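Local atomic coordinates of inosine-uridine preferring nucleoside hydrolase family protein (Bacillus anthracis, PDB entry 2C40), a protein that belongs to the nucleosidase clan of alpha/beta proteins and holds a calcium ion and alpha-D-ribofuranose in a shared pocket. Residues L15-Q23 with A47-G56; H80-L90 with F223-V231. All coordinates share one frame; numbering follows the deposited sequence.

Interaction 1 closes along the chain before interaction 2 opens, and their centres lie about 12 Å apart on the same side of the chain's centre. Interaction 1 pairs helices 12-21 and 41-55, which follow the parallel strands 2-8 and 27-34 of the mixed sheet; interaction 2 joins helices 80-85 and 88-91 to helix 219-229, farther out and against the second subunit. The two are connected. Lys50 NZ makes a salt bridge with Asp85 OD1 at 2.9 Å, Val16 packs on Leu224, and the ring of Phe223 meets those of Phe19 and Phe55. The helices of both contacts thus pack together, with the side chains of Leu15 about 9 Å and His80 about 8 Å (nearest atoms) from alpha-D-ribofuranose.

Interaction 1. Residues L15-Q23 with A47-G56; sequences LVSLFLLLQ and ASRKIIDRFG
The edge of the Phe19 ring points at one face of Phe55 where helices 12-21 and 41-55 pack side by side, the two helices that follow neighbouring parallel strands of the Rossmann-like sheet. The axes approach to 9.7 Å with their N-to-C directions 24° apart, as expected of successive beta-alpha units. Packing is tightest at the rings, where Phe19 CD1 comes within 3.3 Å of Phe55 CD1. The ring centroids are 4.7 Å apart, with the planes at 68°. Ile51 fills the middle, its CG2 3.8 Å from Phe19 CB and its CD1 reaching the carbonyl of Leu15. Leu18, with CG anti to the backbone N (chi1 178°), brings CD2 to 3.6 Å from Ser48 CA, and it also touches Phe6 on the strand beneath. The C-terminal end is looser: partly exposed Leu22 sets CD2 4.0 Å from CA of Gly56, which is partly exposed too. Gln23, its chain bent about CB–CG, closes this end with its amide: NE2 donates to Phe19 O and to Phe55 O, each at 3.0 Å, with both acceptors practically in the amide plane.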
ATOM      1  N   LEU A  15      -0.104  -5.111  13.393  1.00 41.42           N
ATOM      2  CA  LEU A  15      -0.574  -6.346  12.782  1.00 41.50           C
ATOM      3  C   LEU A  15       0.568  -7.342  12.589  1.00 41.20           C
ATOM      4  O   LEU A  15       0.391  -8.573  12.727  1.00 41.53           O
ATOM      5  CB  LEU A  15      -1.230  -6.052  11.437  1.00 40.18           C
ATOM      6  CG  LEU A  15      -2.727  -5.856  11.207  1.00 43.43           C
ATOM      7  CD1 LEU A  15      -3.680  -5.649  12.411  1.00 41.55           C
ATOM      8  CD2 LEU A  15      -2.943  -4.773  10.106  1.00 43.06           C
ATOM      9  N   VAL A  16       1.723  -6.825  12.244  1.00 40.53           N
ATOM     10  CA  VAL A  16       2.919  -7.652  12.194  1.00 41.01           C
ATOM     11  C   VAL A  16       3.257  -8.204  13.591  1.00 40.89           C
ATOM     12  O   VAL A  16       3.746  -9.332  13.732  1.00 40.15           O
ATOM     13  CB  VAL A  16       4.093  -6.876  11.584  1.00 40.11           C
ATOM     14  CG1 VAL A  16       5.380  -7.581  11.883  1.00 41.35           C
ATOM     15  CG2 VAL A  16       3.867  -6.703  10.066  1.00 38.20           C
ATOM     16  N   SER A  17       2.990  -7.394  14.618  1.00 41.49           N
ATOM     17  CA  SER A  17       3.284  -7.767  15.995  1.00 41.32           C
ATOM     18  C   SER A  17       2.372  -8.913  16.391  1.00 42.03           C
ATOM     19  O   SER A  17       2.823  -9.873  16.977  1.00 42.44           O
ATOM     20  CB  SER A  17       3.049  -6.585  16.958  1.00 42.32           C
ATOM     21  OG  SER A  17       4.035  -5.562  16.889  1.00 39.96           O
ATOM     22  N   LEU A  18       1.080  -8.813  16.067  1.00 41.72           N
ATOM     23  CA  LEU A  18       0.162  -9.902  16.301  1.00 41.36           C
ATOM     24  C   LEU A  18       0.661 -11.203  15.687  1.00 41.82           C
ATOM     25  O   LEU A  18       0.749 -12.240  16.356  1.00 41.26           O
ATOM     26  CB  LEU A  18      -1.217  -9.560  15.745  1.00 41.58           C
ATOM     27  CG  LEU A  18      -2.272 -10.650  15.887  1.00 40.91           C
ATOM     28  CD1 LEU A  18      -2.579 -10.917  17.326  1.00 38.52           C
ATOM     29  CD2 LEU A  18      -3.525 -10.256  15.134  1.00 41.34           C
ATOM     30  N   PHE A  19       1.021 -11.145  14.410  1.00 41.97           N
ATOM     31  CA  PHE A  19       1.538 -12.323  13.714  1.00 42.18           C
ATOM     32  C   PHE A  19       2.769 -12.899  14.413  1.00 42.02           C
ATOM     33  O   PHE A  19       2.861 -14.110  14.587  1.00 42.27           O
ATOM     34  CB  PHE A  19       1.773 -12.023  12.232  1.00 41.67           C
ATOM     35  CG  PHE A  19       2.708 -12.948  11.579  1.00 43.11           C
ATOM     36  CD1 PHE A  19       2.310 -14.220  11.235  1.00 43.94           C
ATOM     37  CD2 PHE A  19       4.029 -12.547  11.288  1.00 43.36           C
ATOM     38  CE1 PHE A  19       3.202 -15.091  10.591  1.00 42.43           C
ATOM     39  CE2 PHE A  19       4.903 -13.404  10.664  1.00 42.39           C
ATOM     40  CZ  PHE A  19       4.494 -14.688  10.323  1.00 42.49           C
ATOM     41  N   LEU A  20       3.696 -12.055  14.856  1.00 42.03           N
ATOM     42  CA  LEU A  20       4.894 -12.580  15.524  1.00 42.03           C
ATOM     43  C   LEU A  20       4.612 -13.080  16.954  1.00 42.04           C
ATOM     44  O   LEU A  20       5.171 -14.084  17.346  1.00 42.28           O
ATOM     45  CB  LEU A  20       5.978 -11.529  15.554  1.00 42.60           C
ATOM     46  CG  LEU A  20       6.483 -11.023  14.202  1.00 40.61           C
ATOM     47  CD1 LEU A  20       7.256  -9.798  14.422  1.00 40.25           C
ATOM     48  CD2 LEU A  20       7.325 -12.052  13.513  1.00 41.59           C
ATOM     49  N   LEU A  21       3.754 -12.408  17.730  1.00 42.25           N
ATOM     50  CA  LEU A  21       3.410 -12.884  19.081  1.00 42.99           C
ATOM     51  C   LEU A  21       2.946 -14.338  19.015  1.00 42.57           C
ATOM     52  O   LEU A  21       3.229 -15.180  19.893  1.00 42.74           O
ATOM     53  CB  LEU A  21       2.275 -12.033  19.723  1.00 43.95           C
ATOM     54  CG  LEU A  21       2.654 -10.602  20.136  1.00 44.73           C
ATOM     55  CD1 LEU A  21       1.454  -9.709  20.123  1.00 44.67           C
ATOM     56  CD2 LEU A  21       3.395 -10.559  21.522  1.00 46.02           C
ATOM     57  N   LEU A  22       2.221 -14.611  17.944  1.00 42.23           N
ATOM     58  CA  LEU A  22       1.584 -15.881  17.746  1.00 42.41           C
ATOM     59  C   LEU A  22       2.596 -17.044  17.479  1.00 42.64           C
ATOM     60  O   LEU A  22       2.264 -18.207  17.624  1.00 41.77           O
ATOM     61  CB  LEU A  22       0.537 -15.741  16.616  1.00 41.84           C
ATOM     62  CG  LEU A  22      -0.742 -14.950  16.924  1.00 41.02           C
ATOM     63  CD1 LEU A  22      -1.495 -14.679  15.660  1.00 42.61           C
ATOM     64  CD2 LEU A  22      -1.634 -15.702  17.933  1.00 42.10           C
ATOM     65  N   GLN A  23       3.830 -16.701  17.105  1.00 43.54           N
ATOM     66  CA  GLN A  23       4.893 -17.675  16.862  1.00 43.56           C
ATOM     67  C   GLN A  23       5.777 -17.864  18.105  1.00 44.10           C
ATOM     68  O   GLN A  23       6.558 -18.820  18.187  1.00 44.43           O
ATOM     69  CB  GLN A  23       5.746 -17.213  15.687  1.00 43.71           C
ATOM     70  CG  GLN A  23       4.989 -16.813  14.413  1.00 43.13           C
ATOM     71  CD  GLN A  23       3.765 -17.659  14.164  1.00 45.21           C
ATOM     72  OE1 GLN A  23       3.848 -18.883  14.015  1.00 47.77           O
ATOM     73  NE2 GLN A  23       2.613 -17.016  14.143  1.00 45.44           N
ATOM     74  N   ALA A  47      -8.431  -7.997   9.703  1.00 40.79           N
ATOM     75  CA  ALA A  47      -7.026  -8.401   9.532  1.00 40.79           C
ATOM     76  C   ALA A  47      -6.485  -9.205  10.722  1.00 40.88           C
ATOM     77  O   ALA A  47      -5.812 -10.245  10.519  1.00 40.20           O
ATOM     78  CB  ALA A  47      -6.118  -7.165   9.232  1.00 40.92           C
ATOM     79  N   SER A  48      -6.795  -8.743  11.935  1.00 40.46           N
ATOM     80  CA  SER A  48      -6.447  -9.491  13.196  1.00 40.88           C
ATOM     81  C   SER A  48      -7.059 -10.888  13.241  1.00 41.35           C
ATOM     82  O   SER A  48      -6.376 -11.859  13.553  1.00 41.73           O
ATOM     83  CB  SER A  48      -6.931  -8.750  14.450  1.00 39.53           C
ATOM     84  OG  SER A  48      -6.446  -7.433  14.444  1.00 39.09           O
ATOM     85  N   ARG A  49      -8.345 -10.984  12.915  1.00 41.65           N
ATOM     86  CA  ARG A  49      -9.008 -12.278  12.890  1.00 41.96           C
ATOM     87  C   ARG A  49      -8.429 -13.241  11.870  1.00 41.10           C
ATOM     88  O   ARG A  49      -8.256 -14.415  12.168  1.00 40.56           O
ATOM     89  CB  ARG A  49     -10.514 -12.100  12.693  1.00 42.17           C
ATOM     90  CG  ARG A  49     -11.184 -11.430  13.930  1.00 42.33           C
ATOM     91  CD  ARG A  49     -12.517 -10.812  13.563  1.00 43.65           C
ATOM     92  NE  ARG A  49     -13.473 -11.843  13.213  1.00 46.15           N
ATOM     93  CZ  ARG A  49     -14.568 -11.676  12.466  1.00 47.85           C
ATOM     94  NH1 ARG A  49     -14.845 -10.512  11.904  1.00 49.79           N
ATOM     95  NH2 ARG A  49     -15.392 -12.712  12.272  1.00 45.81           N
ATOM     96  N   LYS A  50      -8.140 -12.738  10.674  1.00 41.57           N
ATOM     97  CA  LYS A  50      -7.539 -13.553   9.594  1.00 41.28           C
ATOM     98  C   LYS A  50      -6.084 -13.954   9.928  1.00 41.17           C
ATOM     99  O   LYS A  50      -5.590 -15.003   9.520  1.00 40.21           O
ATOM    100  CB  LYS A  50      -7.554 -12.787   8.261  1.00 41.40           C
ATOM    101  CG  LYS A  50      -8.944 -12.356   7.760  1.00 41.85           C
ATOM    102  CD  LYS A  50      -8.873 -11.714   6.404  1.00 41.27           C
ATOM    103  CE  LYS A  50     -10.172 -11.034   6.072  1.00 42.75           C
ATOM    104  NZ  LYS A  50     -10.065 -10.322   4.784  1.00 42.79           N
ATOM    105  N   ILE A  51      -5.398 -13.107  10.670  1.00 41.97           N
ATOM    106  CA  ILE A  51      -4.014 -13.414  11.063  1.00 42.76           C
ATOM    107  C   ILE A  51      -4.021 -14.551  12.081  1.00 42.53           C
ATOM    108  O   ILE A  51      -3.203 -15.463  12.002  1.00 42.98           O
ATOM    109  CB  ILE A  51      -3.276 -12.173  11.586  1.00 42.05           C
ATOM    110  CG1 ILE A  51      -2.997 -11.239  10.424  1.00 42.85           C
ATOM    111  CG2 ILE A  51      -1.945 -12.569  12.250  1.00 44.26           C
ATOM    112  CD1 ILE A  51      -2.552  -9.805  10.806  1.00 42.51           C
ATOM    113  N   ILE A  52      -4.967 -14.491  13.012  1.00 42.39           N
ATOM    114  CA  ILE A  52      -5.109 -15.517  14.034  1.00 41.79           C
ATOM    115  C   ILE A  52      -5.536 -16.817  13.345  1.00 42.57           C
ATOM    116  O   ILE A  52      -4.951 -17.857  13.603  1.00 42.79           O
ATOM    117  CB  ILE A  52      -6.107 -15.090  15.108  1.00 41.38           C
ATOM    118  CG1 ILE A  52      -5.591 -13.876  15.866  1.00 38.98           C
ATOM    119  CG2 ILE A  52      -6.359 -16.219  16.115  1.00 40.47           C
ATOM    120  CD1 ILE A  52      -6.694 -13.180  16.669  1.00 38.61           C
ATOM    121  N   ASP A  53      -6.505 -16.751  12.425  1.00 42.36           N
ATOM    122  CA  ASP A  53      -6.879 -17.932  11.658  1.00 42.26           C
ATOM    123  C   ASP A  53      -5.699 -18.598  10.954  1.00 41.88           C
ATOM    124  O   ASP A  53      -5.474 -19.800  11.105  1.00 41.75           O
ATOM    125  CB  ASP A  53      -7.898 -17.599  10.552  1.00 42.71           C
ATOM    126  CG  ASP A  53      -9.291 -17.366  11.076  1.00 42.00           C
ATOM    127  OD1 ASP A  53      -9.483 -17.307  12.290  1.00 41.47           O
ATOM    128  OD2 ASP A  53     -10.210 -17.207  10.256  1.00 46.07           O
ATOM    129  N   ARG A  54      -4.970 -17.828  10.159  0.50 41.51           N
ATOM    130  CA  ARG A  54      -3.930 -18.409   9.317  0.50 41.43           C
ATOM    131  C   ARG A  54      -2.695 -18.814  10.125  0.50 41.92           C
ATOM    132  O   ARG A  54      -2.121 -19.890   9.894  0.50 42.11           O
ATOM    133  CB  ARG A  54      -3.525 -17.450   8.214  0.50 41.05           C
ATOM    134  CG  ARG A  54      -2.482 -18.018   7.259  0.50 40.10           C
ATOM    135  CD  ARG A  54      -3.043 -18.279   5.867  0.50 36.73           C
ATOM    136  NE  ARG A  54      -2.143 -19.120   5.071  0.50 36.42           N
ATOM    137  CZ  ARG A  54      -2.127 -19.179   3.736  0.50 36.03           C
ATOM    138  NH1 ARG A  54      -2.951 -18.412   3.013  0.50 31.11           N
ATOM    139  NH2 ARG A  54      -1.261 -19.990   3.117  0.50 36.02           N
ATOM    140  N   PHE A  55      -2.309 -17.975  11.080  1.00 41.95           N
ATOM    141  CA  PHE A  55      -1.016 -18.097  11.724  1.00 42.29           C
ATOM    142  C   PHE A  55      -1.079 -18.343  13.228  1.00 42.65           C
ATOM    143  O   PHE A  55      -0.041 -18.465  13.871  1.00 42.00           O
ATOM    144  CB  PHE A  55      -0.209 -16.824  11.452  1.00 42.04           C
ATOM    145  CG  PHE A  55       0.062 -16.559  10.005  1.00 42.31           C
ATOM    146  CD1 PHE A  55      -0.267 -15.321   9.438  1.00 43.81           C
ATOM    147  CD2 PHE A  55       0.694 -17.509   9.200  1.00 42.12           C
ATOM    148  CE1 PHE A  55      -0.006 -15.061   8.113  1.00 40.27           C
ATOM    149  CE2 PHE A  55       0.965 -17.233   7.861  1.00 41.37           C
ATOM    150  CZ  PHE A  55       0.608 -16.007   7.326  1.00 40.78           C
ATOM    151  N   GLY A  56      -2.278 -18.432  13.783  1.00 43.53           N
ATOM    152  CA  GLY A  56      -2.442 -18.596  15.226  1.00 44.41           C
ATOM    153  C   GLY A  56      -2.510 -20.061  15.613  1.00 45.58           C
ATOM    154  O   GLY A  56      -2.469 -20.919  14.739  1.00 46.01           O
TER

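Interaction 2. Residues H80-L90 with F223-V231; sequences HAFYVDALPIL and FLGQCYAIV
Ile230 lies against His80, Tyr83 and Val84 and supplies both the CH-pi contact and much of the aliphatic packing. Its CG2 sits over one face of the His80 imidazole, 4.1 Å from the centroid and 18° off the ring normal, offset toward the rim. The same methyl reaches the edge of the Tyr83 ring, near its plane, while Val231 CG2 approaches His80 CE1 obliquely.

The aliphatic contacts begin with the other branch of Ile230. With CG1 anti to the carbonyl carbon (chi1 -73°), CD1 extends to 3.4 Å from Tyr83 CB, a close approach, and to 3.7 Å from Val84 CG2. The second methyl of Val84, CG1, faces Cys227 SG at 4.2 Å. These contacts fasten helix 80-85, which with helix 88-91 falls in sequence between strand 62-64 and helix 105-115 of the alpha/beta fold, to residues 227-230, in the C-terminal part of segment 223-231. The second subunit adjoins this layer: Tyr83 packs on Ala229 of that chain, and Gln226 on its Gln226.

Around the Phe223 ring the partners are aliphatic, and it enters among Leu87, Ile89 and Leu90. Ile89 CG2 comes to the ring edge, near the plane, 3.6 Å from Phe223 CD2; Leu90 CG approaches obliquely, 3.9 Å from Phe223 CE2. Within its own helix, Cys227 SG lies over one face of this ring.

The polar component is Gln226, whose extended chain runs past Leu87 in the opposite direction. Its NE2 bonds to Asp222 OD1, whereas OE1 is buried with no polar partner in the model and has carbon neighbours in Leu87 CD2 at 3.8 Å and Ile89 CG2 at 4.0 Å.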
ATOM      1  N   HIS A  80      -3.903   1.925   6.402  1.00 44.03           N
ATOM      2  CA  HIS A  80      -2.962   0.827   6.138  1.00 43.22           C
ATOM      3  C   HIS A  80      -3.533  -0.575   6.375  1.00 43.79           C
ATOM      4  O   HIS A  80      -3.183  -1.543   5.633  1.00 44.12           O
ATOM      5  CB  HIS A  80      -1.683   1.037   6.943  1.00 43.26           C
ATOM      6  CG  HIS A  80      -0.826   2.149   6.427  1.00 42.17           C
ATOM      7  ND1 HIS A  80       0.315   2.570   7.068  1.00 40.69           N
ATOM      8  CD2 HIS A  80      -0.974   2.959   5.349  1.00 43.98           C
ATOM      9  CE1 HIS A  80       0.871   3.551   6.378  1.00 45.29           C
ATOM     10  NE2 HIS A  80       0.111   3.805   5.324  1.00 46.53           N
ATOM     11  N   ALA A  81      -4.439  -0.669   7.357  1.00 42.72           N
ATOM     12  CA  ALA A  81      -5.172  -1.906   7.655  1.00 42.29           C
ATOM     13  C   ALA A  81      -5.992  -2.411   6.498  1.00 41.04           C
ATOM     14  O   ALA A  81      -6.091  -3.619   6.343  1.00 40.77           O
ATOM     15  CB  ALA A  81      -6.077  -1.709   8.895  1.00 42.61           C
ATOM     16  N   PHE A  82      -6.591  -1.503   5.699  1.00 41.41           N
ATOM     17  CA  PHE A  82      -7.341  -1.883   4.498  1.00 40.86           C
ATOM     18  C   PHE A  82      -6.495  -2.725   3.585  1.00 41.49           C
ATOM     19  O   PHE A  82      -6.936  -3.733   3.061  1.00 41.86           O
ATOM     20  CB  PHE A  82      -7.892  -0.672   3.743  1.00 41.31           C
ATOM     21  CG  PHE A  82      -9.055   0.003   4.442  1.00 41.60           C
ATOM     22  CD1 PHE A  82      -8.881   1.192   5.149  1.00 41.95           C
ATOM     23  CD2 PHE A  82     -10.324  -0.586   4.428  1.00 42.18           C
ATOM     24  CE1 PHE A  82      -9.945   1.808   5.799  1.00 40.95           C
ATOM     25  CE2 PHE A  82     -11.413   0.026   5.068  1.00 41.33           C
ATOM     26  CZ  PHE A  82     -11.222   1.222   5.758  1.00 42.53           C
ATOM     27  N   TYR A  83      -5.230  -2.355   3.471  1.00 42.48           N
ATOM     28  CA  TYR A  83      -4.314  -3.015   2.595  1.00 42.87           C
ATOM     29  C   TYR A  83      -3.907  -4.334   3.152  1.00 41.45           C
ATOM     30  O   TYR A  83      -3.950  -5.316   2.426  1.00 41.04           O
ATOM     31  CB  TYR A  83      -3.107  -2.117   2.264  1.00 45.57           C
ATOM     32  CG  TYR A  83      -3.509  -0.666   1.983  1.00 48.25           C
ATOM     33  CD1 TYR A  83      -2.734   0.403   2.451  1.00 51.78           C
ATOM     34  CD2 TYR A  83      -4.704  -0.364   1.328  1.00 50.98           C
ATOM     35  CE1 TYR A  83      -3.118   1.726   2.214  1.00 52.72           C
ATOM     36  CE2 TYR A  83      -5.109   0.962   1.099  1.00 51.52           C
ATOM     37  CZ  TYR A  83      -4.312   1.989   1.545  1.00 52.06           C
ATOM     38  OH  TYR A  83      -4.690   3.281   1.299  1.00 52.29           O
ATOM     39  N   VAL A  84      -3.547  -4.400   4.431  1.00 40.96           N
ATOM     40  CA  VAL A  84      -3.147  -5.675   5.006  1.00 41.05           C
ATOM     41  C   VAL A  84      -4.305  -6.694   4.938  1.00 40.83           C
ATOM     42  O   VAL A  84      -4.085  -7.839   4.540  1.00 40.84           O
ATOM     43  CB  VAL A  84      -2.628  -5.541   6.451  1.00 41.53           C
ATOM     44  CG1 VAL A  84      -2.323  -6.913   7.032  1.00 40.69           C
ATOM     45  CG2 VAL A  84      -1.388  -4.653   6.473  1.00 42.53           C
ATOM     46  N   ASP A  85      -5.517  -6.241   5.254  1.00 40.88           N
ATOM     47  CA  ASP A  85      -6.768  -7.065   5.199  1.00 41.27           C
ATOM     48  C   ASP A  85      -7.078  -7.610   3.816  1.00 41.26           C
ATOM     49  O   ASP A  85      -7.685  -8.705   3.655  1.00 41.50           O
ATOM     50  CB  ASP A  85      -7.941  -6.185   5.636  1.00 41.67           C
ATOM     51  CG  ASP A  85      -9.213  -6.945   5.784  1.00 43.06           C
ATOM     52  OD1 ASP A  85      -9.139  -8.072   6.331  1.00 43.40           O
ATOM     53  OD2 ASP A  85     -10.256  -6.420   5.333  1.00 42.68           O
ATOM     54  N   ALA A  86      -6.673  -6.847   2.797  1.00 40.96           N
ATOM     55  CA  ALA A  86      -6.876  -7.268   1.415  1.00 41.01           C
ATOM     56  C   ALA A  86      -5.775  -8.153   0.850  1.00 40.69           C
ATOM     57  O   ALA A  86      -5.898  -8.564  -0.265  1.00 40.99           O
ATOM     58  CB  ALA A  86      -7.107  -6.081   0.507  1.00 41.39           C
ATOM     59  N   LEU A  87      -4.746  -8.494   1.625  1.00 40.72           N
ATOM     60  CA  LEU A  87      -3.657  -9.332   1.114  1.00 40.55           C
ATOM     61  C   LEU A  87      -4.112 -10.823   0.896  1.00 41.02           C
ATOM     62  O   LEU A  87      -4.794 -11.411   1.762  1.00 39.94           O
ATOM     63  CB  LEU A  87      -2.443  -9.255   2.049  1.00 40.09           C
ATOM     64  CG  LEU A  87      -1.586  -7.992   2.151  1.00 39.00           C
ATOM     65  CD1 LEU A  87      -0.526  -8.224   3.176  1.00 39.64           C
ATOM     66  CD2 LEU A  87      -0.974  -7.577   0.825  1.00 39.98           C
ATOM     67  N   PRO A  88      -3.735 -11.421  -0.263  1.00 41.13           N
ATOM     68  CA  PRO A  88      -4.240 -12.755  -0.605  1.00 41.63           C
ATOM     69  C   PRO A  88      -3.906 -13.826   0.447  1.00 42.13           C
ATOM     70  O   PRO A  88      -4.757 -14.653   0.787  1.00 42.10           O
ATOM     71  CB  PRO A  88      -3.563 -13.041  -1.932  1.00 41.37           C
ATOM     72  CG  PRO A  88      -3.270 -11.666  -2.500  1.00 41.78           C
ATOM     73  CD  PRO A  88      -2.848 -10.895  -1.330  1.00 40.87           C
ATOM     74  N   ILE A  89      -2.689 -13.800   0.967  1.00 41.95           N
ATOM     75  CA  ILE A  89      -2.302 -14.719   2.030  1.00 42.90           C
ATOM     76  C   ILE A  89      -3.392 -14.811   3.119  1.00 42.20           C
ATOM     77  O   ILE A  89      -3.655 -15.876   3.626  1.00 41.38           O
ATOM     78  CB  ILE A  89      -0.869 -14.385   2.614  1.00 43.09           C
ATOM     79  CG1 ILE A  89      -0.649 -14.981   3.983  1.00 45.74           C
ATOM     80  CG2 ILE A  89      -0.660 -12.917   2.869  1.00 46.23           C
ATOM     81  CD1 ILE A  89      -0.548 -16.422   3.972  1.00 49.21           C
ATOM     82  N   LEU A  90      -4.026 -13.681   3.428  1.00 41.47           N
ATOM     83  CA  LEU A  90      -5.033 -13.577   4.496  1.00 40.91           C
ATOM     84  C   LEU A  90      -6.466 -13.900   4.081  1.00 40.29           C
ATOM     85  O   LEU A  90      -7.332 -14.028   4.938  1.00 39.40           O
ATOM     86  CB  LEU A  90      -5.017 -12.145   5.065  1.00 39.67           C
ATOM     87  CG  LEU A  90      -3.771 -11.792   5.859  1.00 38.92           C
ATOM     88  CD1 LEU A  90      -3.980 -10.428   6.571  1.00 39.69           C
ATOM     89  CD2 LEU A  90      -3.431 -12.891   6.863  1.00 41.85           C
ATOM     90  N   PHE A 223       4.998 -12.856   4.018  1.00 41.96           N
ATOM     91  CA  PHE A 223       3.942 -12.047   4.668  1.00 42.70           C
ATOM     92  C   PHE A 223       4.476 -10.761   5.324  1.00 43.19           C
ATOM     93  O   PHE A 223       3.900  -9.675   5.116  1.00 43.32           O
ATOM     94  CB  PHE A 223       3.176 -12.847   5.713  1.00 42.96           C
ATOM     95  CG  PHE A 223       2.116 -12.038   6.454  1.00 43.16           C
ATOM     96  CD1 PHE A 223       2.272 -11.708   7.791  1.00 42.72           C
ATOM     97  CD2 PHE A 223       0.956 -11.612   5.804  1.00 43.92           C
ATOM     98  CE1 PHE A 223       1.306 -10.981   8.471  1.00 40.57           C
ATOM     99  CE2 PHE A 223      -0.022 -10.869   6.487  1.00 41.81           C
ATOM    100  CZ  PHE A 223       0.156 -10.561   7.801  1.00 42.50           C
ATOM    101  N   LEU A 224       5.564 -10.885   6.104  1.00 43.04           N
ATOM    102  CA  LEU A 224       6.268  -9.721   6.653  1.00 42.92           C
ATOM    103  C   LEU A 224       6.635  -8.725   5.572  1.00 42.11           C
ATOM    104  O   LEU A 224       6.413  -7.541   5.742  1.00 41.87           O
ATOM    105  CB  LEU A 224       7.593 -10.109   7.337  1.00 43.14           C
ATOM    106  CG  LEU A 224       7.684 -10.410   8.795  1.00 46.26           C
ATOM    107  CD1 LEU A 224       9.125 -10.951   9.082  1.00 48.85           C
ATOM    108  CD2 LEU A 224       7.371  -9.124   9.620  1.00 49.45           C
ATOM    109  N   GLY A 225       7.248  -9.195   4.492  1.00 41.43           N
ATOM    110  CA  GLY A 225       7.583  -8.314   3.382  1.00 41.97           C
ATOM    111  C   GLY A 225       6.412  -7.595   2.708  1.00 41.68           C
ATOM    112  O   GLY A 225       6.531  -6.439   2.345  1.00 42.00           O
ATOM    113  N   GLN A 226       5.295  -8.276   2.516  1.00 41.97           N
ATOM    114  CA  GLN A 226       4.080  -7.650   1.969  1.00 42.31           C
ATOM    115  C   GLN A 226       3.605  -6.547   2.898  1.00 42.52           C
ATOM    116  O   GLN A 226       3.349  -5.419   2.463  1.00 42.83           O
ATOM    117  CB  GLN A 226       2.995  -8.692   1.766  1.00 42.37           C
ATOM    118  CG  GLN A 226       3.344  -9.560   0.558  1.00 43.24           C
ATOM    119  CD  GLN A 226       2.434 -10.742   0.382  1.00 42.24           C
ATOM    120  OE1 GLN A 226       1.236 -10.592   0.288  1.00 42.29           O
ATOM    121  NE2 GLN A 226       3.015 -11.924   0.277  1.00 42.32           N
ATOM    122  N   CYS A 227       3.541  -6.852   4.188  1.00 42.50           N
ATOM    123  CA  CYS A 227       3.185  -5.858   5.165  1.00 42.53           C
ATOM    124  C   CYS A 227       4.069  -4.584   5.057  1.00 42.96           C
ATOM    125  O   CYS A 227       3.533  -3.489   4.979  1.00 42.24           O
ATOM    126  CB  CYS A 227       3.217  -6.459   6.536  1.00 42.37           C
ATOM    127  SG  CYS A 227       1.776  -7.538   6.819  1.00 42.53           S
ATOM    128  N   TYR A 228       5.396  -4.731   4.950  1.00 42.54           N
ATOM    129  CA  TYR A 228       6.284  -3.562   4.920  1.00 42.33           C
ATOM    130  C   TYR A 228       6.407  -2.828   3.576  1.00 42.49           C
ATOM    131  O   TYR A 228       6.910  -1.721   3.533  1.00 42.01           O
ATOM    132  CB  TYR A 228       7.639  -3.941   5.520  1.00 42.72           C
ATOM    133  CG  TYR A 228       7.517  -4.034   7.033  1.00 43.51           C
ATOM    134  CD1 TYR A 228       7.709  -5.237   7.711  1.00 41.15           C
ATOM    135  CD2 TYR A 228       7.115  -2.907   7.772  1.00 42.27           C
ATOM    136  CE1 TYR A 228       7.572  -5.299   9.069  1.00 43.93           C
ATOM    137  CE2 TYR A 228       6.939  -2.960   9.089  1.00 42.78           C
ATOM    138  CZ  TYR A 228       7.157  -4.166   9.767  1.00 43.88           C
ATOM    139  OH  TYR A 228       6.999  -4.192  11.134  1.00 44.07           O
ATOM    140  N   ALA A 229       5.899  -3.428   2.504  1.00 43.25           N
ATOM    141  CA  ALA A 229       5.803  -2.817   1.192  1.00 43.36           C
ATOM    142  C   ALA A 229       4.865  -1.613   1.208  1.00 43.62           C
ATOM    143  O   ALA A 229       4.991  -0.666   0.440  1.00 43.26           O
ATOM    144  CB  ALA A 229       5.264  -3.852   0.223  1.00 43.68           C
ATOM    145  N   ILE A 230       3.865  -1.731   2.056  1.00 45.11           N
ATOM    146  CA  ILE A 230       2.842  -0.704   2.359  1.00 46.42           C
ATOM    147  C   ILE A 230       3.432   0.577   2.997  1.00 46.77           C
ATOM    148  O   ILE A 230       2.847   1.636   2.997  1.00 47.45           O
ATOM    149  CB  ILE A 230       1.795  -1.398   3.315  1.00 45.86           C
ATOM    150  CG1 ILE A 230       0.940  -2.393   2.474  1.00 46.80           C
ATOM    151  CG2 ILE A 230       1.004  -0.410   4.088  1.00 46.48           C
ATOM    152  CD1 ILE A 230      -0.090  -3.351   3.246  1.00 47.73           C
ATOM    153  N   VAL A 231       4.617   0.460   3.542  1.00 47.76           N
ATOM    154  CA  VAL A 231       5.275   1.547   4.190  1.00 49.09           C
ATOM    155  C   VAL A 231       6.760   1.531   3.699  1.00 49.41           C
ATOM    156  O   VAL A 231       7.695   1.395   4.482  1.00 50.16           O
ATOM    157  CB  VAL A 231       5.010   1.337   5.707  1.00 49.38           C
ATOM    158  CG1 VAL A 231       6.058   0.496   6.399  1.00 49.25           C
ATOM    159  CG2 VAL A 231       4.730   2.646   6.404  1.00 52.23           C
TER